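Local coordinates for protein diaminopimelate decarboxylase (Aquifex aeolicus, PDB 2P3E) that probably catalyses the pyridoxal 5'-phosphate-dependent decarboxylation of meso-diaminopimelate to L-lysine, the last step of lysine biosynthesis by the diaminopimelate pathway, at residues Ala391-Val396 / Leu403-Glu408; Ala311-Leu316 / Ile347-Asp352; Lys148-Ile153 / Asn195-Gly200. All coordinates share one frame; numbering follows the deposited sequence.

Interaction 1: Ala391-Val396 / Leu403-Glu408; sequences AAEVLV and LIRKRE
E393 meets both I404 and R405 across the antiparallel beta hairpin formed by strands 392-397 and 400-405, and this two-to-one pairing defines a classic beta bulge. E393 N donates to R405 O at 2.9 Å (166° at the hydrogen). In return, E393 O accepts two bonds from the same face of its carbonyl plane, from I404 N at 2.9 Å and from R405 N. The bulge shifts the register by one residue, and V394 then pairs with L403, where V394 CG1 packs on L403 CD1.

R405 can be followed outward. Its CB lies against E393 OE1 at 3.4 Å and near E393 CB. CG is anti to the backbone N (chi1 -169°), and the chain stays extended as far as NE, which carries CD alongside E393 OE1 at 3.5 Å. The two side chains cross obliquely without a salt bridge: E393 instead hydrogen-bonds Y39 through OE2 and N69 through OE1. NE donates to a water that also donates to A391 O and K406 O, tying the two segments together beyond the last paired residues. At the tip, R405 NH2 forms a salt bridge with E408 OE2 at 2.7 Å, on that oxygen's anti lone pair. R405 NH1 donates to I413 O of the second subunit, and segment 403-408 thus contributes to the dimer interface.

R407, whose NH1 and NH2 hydrogen-bond P35 O and F32 O, lays one guanidinium face over the backbone of A391 and A392. A392 N, a buried amide with no hydrogen-bond partner in the model, sits 3.8 Å from R407 CZ, above the guanidinium plane.

Interaction 2: Ala311-Leu316 / Ile347-Asp352; sequences AGMNDL and ICETGD
The D352 and M313 side chains meet at a slant where two loops of the beta domain come together, while M313 runs at about a right angle to I347. D352 CG is anti to the backbone N (chi1 173°), an orientation that carries OD1 to M313 N, 2.6 Å away. That amide arrives on the syn side, 30° out of the carboxylate plane. I347 N reaches D352 OD2 at 2.7 Å from above the same plane, so the aspartate joins its own loop to 311-316.

M313 SD rests 3.9 Å from D352 CB, with E349 CG more distant, and M313 CG packs on I347 CG1 at 4.0 Å. N314 also meets the isoleucine, crossing it diagonally: its OD1 lies 3.4 Å from I347 CG1. G312 CA lies 3.2 Å from D352 OD1, and a beta carbon on G312 would clash with that oxygen.

By similarity E349 binds substrate; its OE2 hydrogen-bonds Y385, and a type I turn leads from it to D352. D352 OD2 also forms a salt bridge with K175 of the second subunit. Two amide donors and an ammonium group would probably favour an ionised D352, in keeping with a junction that is polar as well as apolar.

Interaction 3: Lys148-Ile153 / Asn195-Gly200; sequences KARIAI and NLEIVG
A149 and L196 pair on neighbouring parallel strands of the pyridoxal-binding TIM barrel, in a beta-alpha-beta crossover whose connection includes helix 183-191. The backbone bonds alternate from strand to strand. N195 O accepts from A149 N at 3.0 Å. A149 O takes E197 N at 2.8 Å, and E197 O takes I151 N. I151 O is gripped twice, by V199 N at 2.9 Å (168° at the hydrogen) and by G200 N in a longer, more bent bond. L196 O, pointing away from strand 149-153, accepts from a water that also takes a weak bond from K148 NZ.

The apolar side is centred on I151. Its CG1 sits between the backbone N and the carbonyl carbon (chi1 66°), which with an extended chi2 brings CD1 to 3.9 Å from I198 CG1 and near L196 CD1. L135 and L138 of helix 132-145 and A190 of helix 183-191 also touch I151. An alanine here would probably leave a gap between these helices and the sheet, with L196 and I198 losing their shared CD1 neighbour.

R150 and E197 lie side by side on the other face. Two of the arginine's nitrogens bond elsewhere: NE to L125 O, and NH2 to I124 O and, in a salt bridge, to E123. R150 NH1 stays 4.5 Å from E197 OE1, beyond a salt bridge, whereas R150 CG lies against that oxygen at 3.7 Å.

In the fold
Interactions 1 and 2 belong to the beta domain and interaction 3 to the barrel, on the opposite side of the chain's centre. The centres of interactions 1 and 2 are 20 Å apart, and the two touch where A391 N approaches D315 OD1 at 4.1 Å. Interaction 3 is centred 39 Å from interaction 1 and 43 Å from interaction 2. Interaction 2 contains E349, a probable substrate-binding residue, and its M313 lies about 9 Å from R318, another, side chain to side chain. Measured likewise, E393 is about 11 Å from Y377 and A152 about 9 Å from the probable cofactor-binding E279. Both beta-domain contacts reach the second subunit, consistent with the dimer-interface active sites of this family.

Interaction 1: Ala391-Val396 / Leu403-Glu408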
loop_
_atom_site.group_PDB
_atom_site.type_symbol
_atom_site.label_atom_id
_atom_site.label_comp_id
_atom_site.label_asym_id
_atom_site.label_seq_id
_atom_site.Cartn_x
_atom_site.Cartn_y
_atom_site.Cartn_z
ATOM N N ALA B 391 -4.063 12.101 0.294
ATOM C CA ALA B 391 -3.910 13.425 0.877
ATOM C C ALA B 391 -3.474 14.457 -0.148
ATOM O O ALA B 391 -2.811 14.118 -1.138
ATOM C CB ALA B 391 -2.867 13.356 1.988
ATOM N N ALA B 392 -3.805 15.728 0.126
ATOM C CA ALA B 392 -3.173 16.851 -0.585
ATOM C C ALA B 392 -1.696 16.919 -0.152
ATOM O O ALA B 392 -1.340 16.459 0.939
ATOM C CB ALA B 392 -3.879 18.172 -0.263
ATOM N N GLU B 393 -0.861 17.479 -1.026
ATOM C CA GLU B 393 0.529 17.760 -0.709
ATOM C C GLU B 393 0.837 19.256 -0.939
ATOM O O GLU B 393 0.519 19.808 -1.979
ATOM C CB GLU B 393 1.456 16.922 -1.582
ATOM C CG GLU B 393 1.419 15.395 -1.289
ATOM C CD GLU B 393 2.426 14.617 -2.158
ATOM O OE1 GLU B 393 2.297 14.619 -3.419
ATOM O OE2 GLU B 393 3.347 13.989 -1.595
ATOM N N VAL B 394 1.480 19.892 0.029
ATOM C CA VAL B 394 1.831 21.317 -0.091
ATOM C C VAL B 394 3.322 21.483 0.165
ATOM O O VAL B 394 3.909 20.717 0.921
ATOM C CB VAL B 394 1.013 22.213 0.885
ATOM C CG1 VAL B 394 -0.481 22.179 0.526
ATOM C CG2 VAL B 394 1.186 21.761 2.312
ATOM N N LEU B 395 3.917 22.468 -0.495
ATOM C CA LEU B 395 5.339 22.770 -0.381
ATOM C C LEU B 395 5.501 24.201 0.152
ATOM O O LEU B 395 5.034 25.174 -0.479
ATOM C CB LEU B 395 6.016 22.648 -1.741
ATOM C CG LEU B 395 7.515 23.013 -1.869
ATOM C CD1 LEU B 395 8.373 21.989 -1.150
ATOM C CD2 LEU B 395 7.880 23.093 -3.338
ATOM N N VAL B 396 6.134 24.316 1.313
ATOM C CA VAL B 396 6.323 25.599 1.972
ATOM C C VAL B 396 7.734 26.129 1.671
ATOM O O VAL B 396 8.691 25.355 1.598
ATOM C CB VAL B 396 6.089 25.489 3.487
ATOM C CG1 VAL B 396 6.237 26.847 4.138
ATOM C CG2 VAL B 396 4.683 24.975 3.776
ATOM N N LEU B 403 0.545 24.565 -3.638
ATOM C CA LEU B 403 -0.130 23.291 -3.678
ATOM C C LEU B 403 0.568 22.435 -4.732
ATOM O O LEU B 403 0.623 22.828 -5.905
ATOM C CB LEU B 403 -1.633 23.475 -3.978
ATOM C CG LEU B 403 -2.537 22.229 -3.994
ATOM C CD1 LEU B 403 -2.566 21.583 -2.588
ATOM C CD2 LEU B 403 -3.947 22.633 -4.413
ATOM N N ILE B 404 1.164 21.312 -4.315
ATOM C CA ILE B 404 1.923 20.473 -5.267
ATOM C C ILE B 404 1.233 19.114 -5.615
ATOM O O ILE B 404 1.649 18.410 -6.547
ATOM C CB ILE B 404 3.420 20.298 -4.843
ATOM C CG1 ILE B 404 3.528 19.654 -3.451
ATOM C CG2 ILE B 404 4.151 21.650 -4.875
ATOM C CD1 ILE B 404 4.883 19.040 -3.161
ATOM N N ARG B 405 0.160 18.798 -4.898
ATOM C CA ARG B 405 -0.775 17.738 -5.299
ATOM C C ARG B 405 -2.145 18.028 -4.707
ATOM O O ARG B 405 -2.277 18.157 -3.496
ATOM C CB ARG B 405 -0.294 16.345 -4.852
ATOM C CG ARG B 405 -1.116 15.214 -5.506
ATOM C CD ARG B 405 -0.706 13.817 -5.037
ATOM N NE ARG B 405 -1.645 12.821 -5.579
ATOM C CZ ARG B 405 -1.425 12.067 -6.655
ATOM N NH1 ARG B 405 -0.284 12.149 -7.326
ATOM N NH2 ARG B 405 -2.344 11.185 -7.031
ATOM N N LYS B 406 -3.158 18.144 -5.566
ATOM C CA LYS B 406 -4.535 18.339 -5.094
ATOM C C LYS B 406 -4.978 17.076 -4.365
ATOM O O LYS B 406 -4.539 15.965 -4.703
ATOM C CB LYS B 406 -5.490 18.594 -6.259
ATOM C CG LYS B 406 -5.226 19.921 -7.039
ATOM C CD LYS B 406 -6.175 20.017 -8.280
ATOM C CE LYS B 406 -5.860 18.935 -9.337
ATOM N NZ LYS B 406 -6.467 19.202 -10.698
ATOM N N ARG B 407 -5.837 17.259 -3.369
ATOM C CA ARG B 407 -6.519 16.135 -2.749
ATOM C C ARG B 407 -7.363 15.425 -3.807
ATOM O O ARG B 407 -8.057 16.071 -4.603
ATOM C CB ARG B 407 -7.410 16.620 -1.609
ATOM C CG ARG B 407 -8.008 15.505 -0.734
ATOM C CD ARG B 407 -8.761 16.101 0.462
ATOM N NE ARG B 407 -7.871 16.992 1.212
ATOM C CZ ARG B 407 -6.956 16.588 2.098
ATOM N NH1 ARG B 407 -6.787 15.283 2.362
ATOM N NH2 ARG B 407 -6.178 17.484 2.686
ATOM N N GLU B 408 -7.294 14.098 -3.806
ATOM C CA GLU B 408 -8.109 13.273 -4.690
ATOM C C GLU B 408 -9.559 13.283 -4.223
ATOM O O GLU B 408 -9.850 13.624 -3.079
ATOM C CB GLU B 408 -7.565 11.837 -4.686
ATOM C CG GLU B 408 -6.164 11.741 -5.280
ATOM C CD GLU B 408 -5.478 10.418 -4.966
ATOM O OE1 GLU B 408 -6.124 9.535 -4.373
ATOM O OE2 GLU B 408 -4.312 10.256 -5.358
HETATM O O HOH W 1 -3.758 13.514 -3.769
#

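Interaction 2: Ala311-Leu316 / Ile347-Asp352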
loop_
_atom_site.group_PDB
_atom_site.type_symbol
_atom_site.label_atom_id
_atom_site.label_comp_id
_atom_site.label_asym_id
_atom_site.label_seq_id
_atom_site.Cartn_x
_atom_site.Cartn_y
_atom_site.Cartn_z
ATOM N N ALA B 311 -5.906 10.068 9.360
ATOM C CA ALA B 311 -4.851 9.484 8.537
ATOM C C ALA B 311 -4.554 8.099 9.033
ATOM O O ALA B 311 -4.498 7.852 10.248
ATOM C CB ALA B 311 -3.572 10.334 8.572
ATOM N N GLY B 312 -4.347 7.180 8.106
ATOM C CA GLY B 312 -4.049 5.800 8.486
ATOM C C GLY B 312 -2.974 5.167 7.633
ATOM O O GLY B 312 -2.184 5.859 6.954
ATOM N N MET B 313 -2.942 3.834 7.664
ATOM C CA MET B 313 -1.939 3.078 6.926
ATOM C C MET B 313 -2.041 3.323 5.416
ATOM O O MET B 313 -1.085 3.063 4.672
ATOM C CB MET B 313 -2.049 1.584 7.254
ATOM C CG MET B 313 -3.329 0.925 6.737
ATOM S SD MET B 313 -3.464 -0.801 7.275
ATOM C CE MET B 313 -2.098 -1.590 6.383
ATOM N N ASN B 314 -3.210 3.783 4.982
ATOM C CA ASN B 314 -3.443 4.197 3.599
ATOM C C ASN B 314 -2.640 5.430 3.220
ATOM O O ASN B 314 -2.358 5.638 2.035
ATOM C CB ASN B 314 -4.935 4.499 3.377
ATOM C CG ASN B 314 -5.457 5.617 4.291
ATOM O OD1 ASN B 314 -5.388 5.539 5.527
ATOM N ND2 ASN B 314 -5.999 6.655 3.680
ATOM N N ASP B 315 -2.302 6.246 4.222
ATOM C CA ASP B 315 -1.543 7.502 4.027
ATOM C C ASP B 315 -0.065 7.316 4.331
ATOM O O ASP B 315 0.793 7.809 3.593
ATOM C CB ASP B 315 -2.108 8.617 4.919
ATOM C CG ASP B 315 -3.561 8.956 4.586
ATOM O OD1 ASP B 315 -3.829 9.463 3.468
ATOM O OD2 ASP B 315 -4.434 8.716 5.449
ATOM N N LEU B 316 0.225 6.604 5.426
ATOM C CA LEU B 316 1.599 6.341 5.851
ATOM C C LEU B 316 1.628 4.933 6.384
ATOM O O LEU B 316 1.055 4.645 7.444
ATOM C CB LEU B 316 2.050 7.331 6.947
ATOM C CG LEU B 316 3.453 7.139 7.567
ATOM C CD1 LEU B 316 4.573 7.174 6.531
ATOM C CD2 LEU B 316 3.722 8.180 8.669
ATOM N N ILE B 347 -8.756 3.225 8.903
ATOM C CA ILE B 347 -8.843 1.980 8.130
ATOM C C ILE B 347 -9.386 0.828 8.982
ATOM O O ILE B 347 -9.064 0.715 10.183
ATOM C CB ILE B 347 -7.473 1.568 7.517
ATOM C CG1 ILE B 347 -6.939 2.646 6.532
ATOM C CG2 ILE B 347 -7.553 0.153 6.898
ATOM C CD1 ILE B 347 -7.752 2.801 5.224
ATOM N N CYS B 348 -10.195 -0.025 8.346
ATOM C CA CYS B 348 -10.785 -1.169 9.029
ATOM C C CYS B 348 -9.811 -2.360 9.065
ATOM O O CYS B 348 -10.001 -3.393 8.377
ATOM C CB CYS B 348 -12.136 -1.533 8.399
ATOM S SG CYS B 348 -13.230 -2.351 9.575
ATOM N N GLU B 349 -8.741 -2.175 9.836
ATOM C CA GLU B 349 -7.746 -3.208 10.136
ATOM C C GLU B 349 -7.278 -2.973 11.566
ATOM O O GLU B 349 -7.101 -1.838 11.976
ATOM C CB GLU B 349 -6.510 -3.087 9.224
ATOM C CG GLU B 349 -6.742 -3.362 7.747
ATOM C CD GLU B 349 -6.815 -4.853 7.412
ATOM O OE1 GLU B 349 -6.885 -5.701 8.337
ATOM O OE2 GLU B 349 -6.792 -5.173 6.205
ATOM N N THR B 350 -7.052 -4.055 12.305
ATOM C CA THR B 350 -6.439 -3.982 13.640
ATOM C C THR B 350 -5.041 -3.383 13.524
ATOM O O THR B 350 -4.607 -2.621 14.396
ATOM C CB THR B 350 -6.413 -5.377 14.317
ATOM O OG1 THR B 350 -7.762 -5.853 14.434
ATOM C CG2 THR B 350 -5.799 -5.302 15.713
ATOM N N GLY B 351 -4.382 -3.654 12.399
ATOM C CA GLY B 351 -3.013 -3.185 12.163
ATOM C C GLY B 351 -2.881 -1.773 11.629
ATOM O O GLY B 351 -1.780 -1.345 11.329
ATOM N N ASP B 352 -3.993 -1.049 11.492
ATOM C CA ASP B 352 -3.958 0.345 11.055
ATOM C C ASP B 352 -3.689 1.328 12.222
ATOM O O ASP B 352 -4.614 1.843 12.857
ATOM C CB ASP B 352 -5.258 0.740 10.374
ATOM C CG ASP B 352 -5.319 2.261 10.050
ATOM O OD1 ASP B 352 -4.298 2.849 9.630
ATOM O OD2 ASP B 352 -6.390 2.864 10.228
#

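Interaction 3: Lys148-Ile153 / Asn195-Gly200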
loop_
_atom_site.group_PDB
_atom_site.type_symbol
_atom_site.label_atom_id
_atom_site.label_comp_id
_atom_site.label_asym_id
_atom_site.label_seq_id
_atom_site.Cartn_x
_atom_site.Cartn_y
_atom_site.Cartn_z
ATOM N N LYS B 148 23.727 1.516 -28.290
ATOM C CA LYS B 148 24.467 0.833 -27.237
ATOM C C LYS B 148 23.779 1.062 -25.889
ATOM O O LYS B 148 23.244 2.147 -25.639
ATOM C CB LYS B 148 25.900 1.366 -27.156
ATOM C CG LYS B 148 26.732 1.191 -28.419
ATOM C CD LYS B 148 26.953 -0.260 -28.773
ATOM C CE LYS B 148 27.948 -0.397 -29.935
ATOM N NZ LYS B 148 29.330 -0.505 -29.391
ATOM N N ALA B 149 23.781 0.034 -25.043
ATOM C CA ALA B 149 23.354 0.176 -23.642
ATOM C C ALA B 149 24.587 0.185 -22.755
ATOM O O ALA B 149 25.377 -0.748 -22.788
ATOM C CB ALA B 149 22.408 -0.948 -23.238
ATOM N N ARG B 150 24.747 1.248 -21.971
ATOM C CA ARG B 150 25.855 1.364 -21.033
ATOM C C ARG B 150 25.493 0.657 -19.730
ATOM O O ARG B 150 24.415 0.888 -19.167
ATOM C CB ARG B 150 26.179 2.833 -20.771
ATOM C CG ARG B 150 26.978 3.521 -21.871
ATOM C CD ARG B 150 26.974 5.027 -21.644
ATOM N NE ARG B 150 25.607 5.535 -21.769
ATOM C CZ ARG B 150 25.048 5.906 -22.920
ATOM N NH1 ARG B 150 25.745 5.843 -24.051
ATOM N NH2 ARG B 150 23.790 6.336 -22.942
ATOM N N ILE B 151 26.378 -0.211 -19.252
ATOM C CA ILE B 151 26.069 -1.032 -18.085
ATOM C C ILE B 151 27.091 -0.983 -16.934
ATOM O O ILE B 151 28.297 -0.712 -17.122
ATOM C CB ILE B 151 25.843 -2.528 -18.473
ATOM C CG1 ILE B 151 27.147 -3.131 -18.997
ATOM C CG2 ILE B 151 24.674 -2.684 -19.488
ATOM C CD1 ILE B 151 27.249 -4.638 -18.767
ATOM N N ALA B 152 26.561 -1.265 -15.745
ATOM C CA ALA B 152 27.338 -1.631 -14.574
ATOM C C ALA B 152 26.744 -2.918 -14.047
ATOM O O ALA B 152 25.554 -3.178 -14.234
ATOM C CB ALA B 152 27.231 -0.548 -13.518
ATOM N N ILE B 153 27.550 -3.720 -13.361
ATOM C CA ILE B 153 27.003 -4.866 -12.635
ATOM C C ILE B 153 26.752 -4.436 -11.186
ATOM O O ILE B 153 27.619 -3.801 -10.561
ATOM C CB ILE B 153 27.953 -6.117 -12.677
ATOM C CG1 ILE B 153 28.208 -6.585 -14.125
ATOM C CG2 ILE B 153 27.388 -7.281 -11.825
ATOM C CD1 ILE B 153 26.971 -6.912 -14.902
ATOM N N ASN B 195 26.425 -5.152 -28.240
ATOM C CA ASN B 195 25.593 -3.944 -28.087
ATOM C C ASN B 195 25.620 -3.311 -26.692
ATOM O O ASN B 195 24.901 -2.337 -26.434
ATOM C CB ASN B 195 24.135 -4.246 -28.497
ATOM C CG ASN B 195 24.054 -4.944 -29.836
ATOM O OD1 ASN B 195 24.626 -4.471 -30.810
ATOM N ND2 ASN B 195 23.378 -6.081 -29.881
ATOM N N LEU B 196 26.434 -3.873 -25.799
ATOM C CA LEU B 196 26.600 -3.318 -24.455
ATOM C C LEU B 196 27.936 -2.634 -24.356
ATOM O O LEU B 196 28.918 -3.072 -24.956
ATOM C CB LEU B 196 26.541 -4.402 -23.383
ATOM C CG LEU B 196 25.303 -5.288 -23.322
ATOM C CD1 LEU B 196 25.438 -6.205 -22.128
ATOM C CD2 LEU B 196 24.016 -4.439 -23.274
ATOM N N GLU B 197 27.966 -1.556 -23.594
ATOM C CA GLU B 197 29.205 -0.885 -23.281
ATOM C C GLU B 197 29.372 -0.896 -21.757
ATOM O O GLU B 197 28.595 -0.246 -21.024
ATOM C CB GLU B 197 29.140 0.542 -23.806
ATOM C CG GLU B 197 30.421 1.324 -23.631
ATOM C CD GLU B 197 30.266 2.767 -24.061
ATOM O OE1 GLU B 197 29.257 3.081 -24.750
ATOM O OE2 GLU B 197 31.151 3.583 -23.705
ATOM N N ILE B 198 30.376 -1.633 -21.289
ATOM C CA ILE B 198 30.682 -1.716 -19.855
ATOM C C ILE B 198 31.342 -0.438 -19.366
ATOM O O ILE B 198 32.461 -0.121 -19.783
ATOM C CB ILE B 198 31.616 -2.908 -19.561
ATOM C CG1 ILE B 198 30.925 -4.212 -19.959
ATOM C CG2 ILE B 198 32.058 -2.900 -18.082
ATOM C CD1 ILE B 198 31.873 -5.413 -20.049
ATOM N N VAL B 199 30.658 0.298 -18.495
ATOM C CA VAL B 199 31.150 1.607 -18.023
ATOM C C VAL B 199 31.216 1.768 -16.496
ATOM O O VAL B 199 31.775 2.749 -15.998
ATOM C CB VAL B 199 30.323 2.814 -18.578
ATOM C CG1 VAL B 199 30.361 2.870 -20.129
ATOM C CG2 VAL B 199 28.884 2.786 -18.070
ATOM N N GLY B 200 30.632 0.833 -15.759
ATOM C CA GLY B 200 30.525 1.036 -14.326
ATOM C C GLY B 200 30.554 -0.173 -13.431
ATOM O O GLY B 200 30.563 -1.314 -13.890
HETATM O O HOH W 2 30.650 -2.059 -26.954
#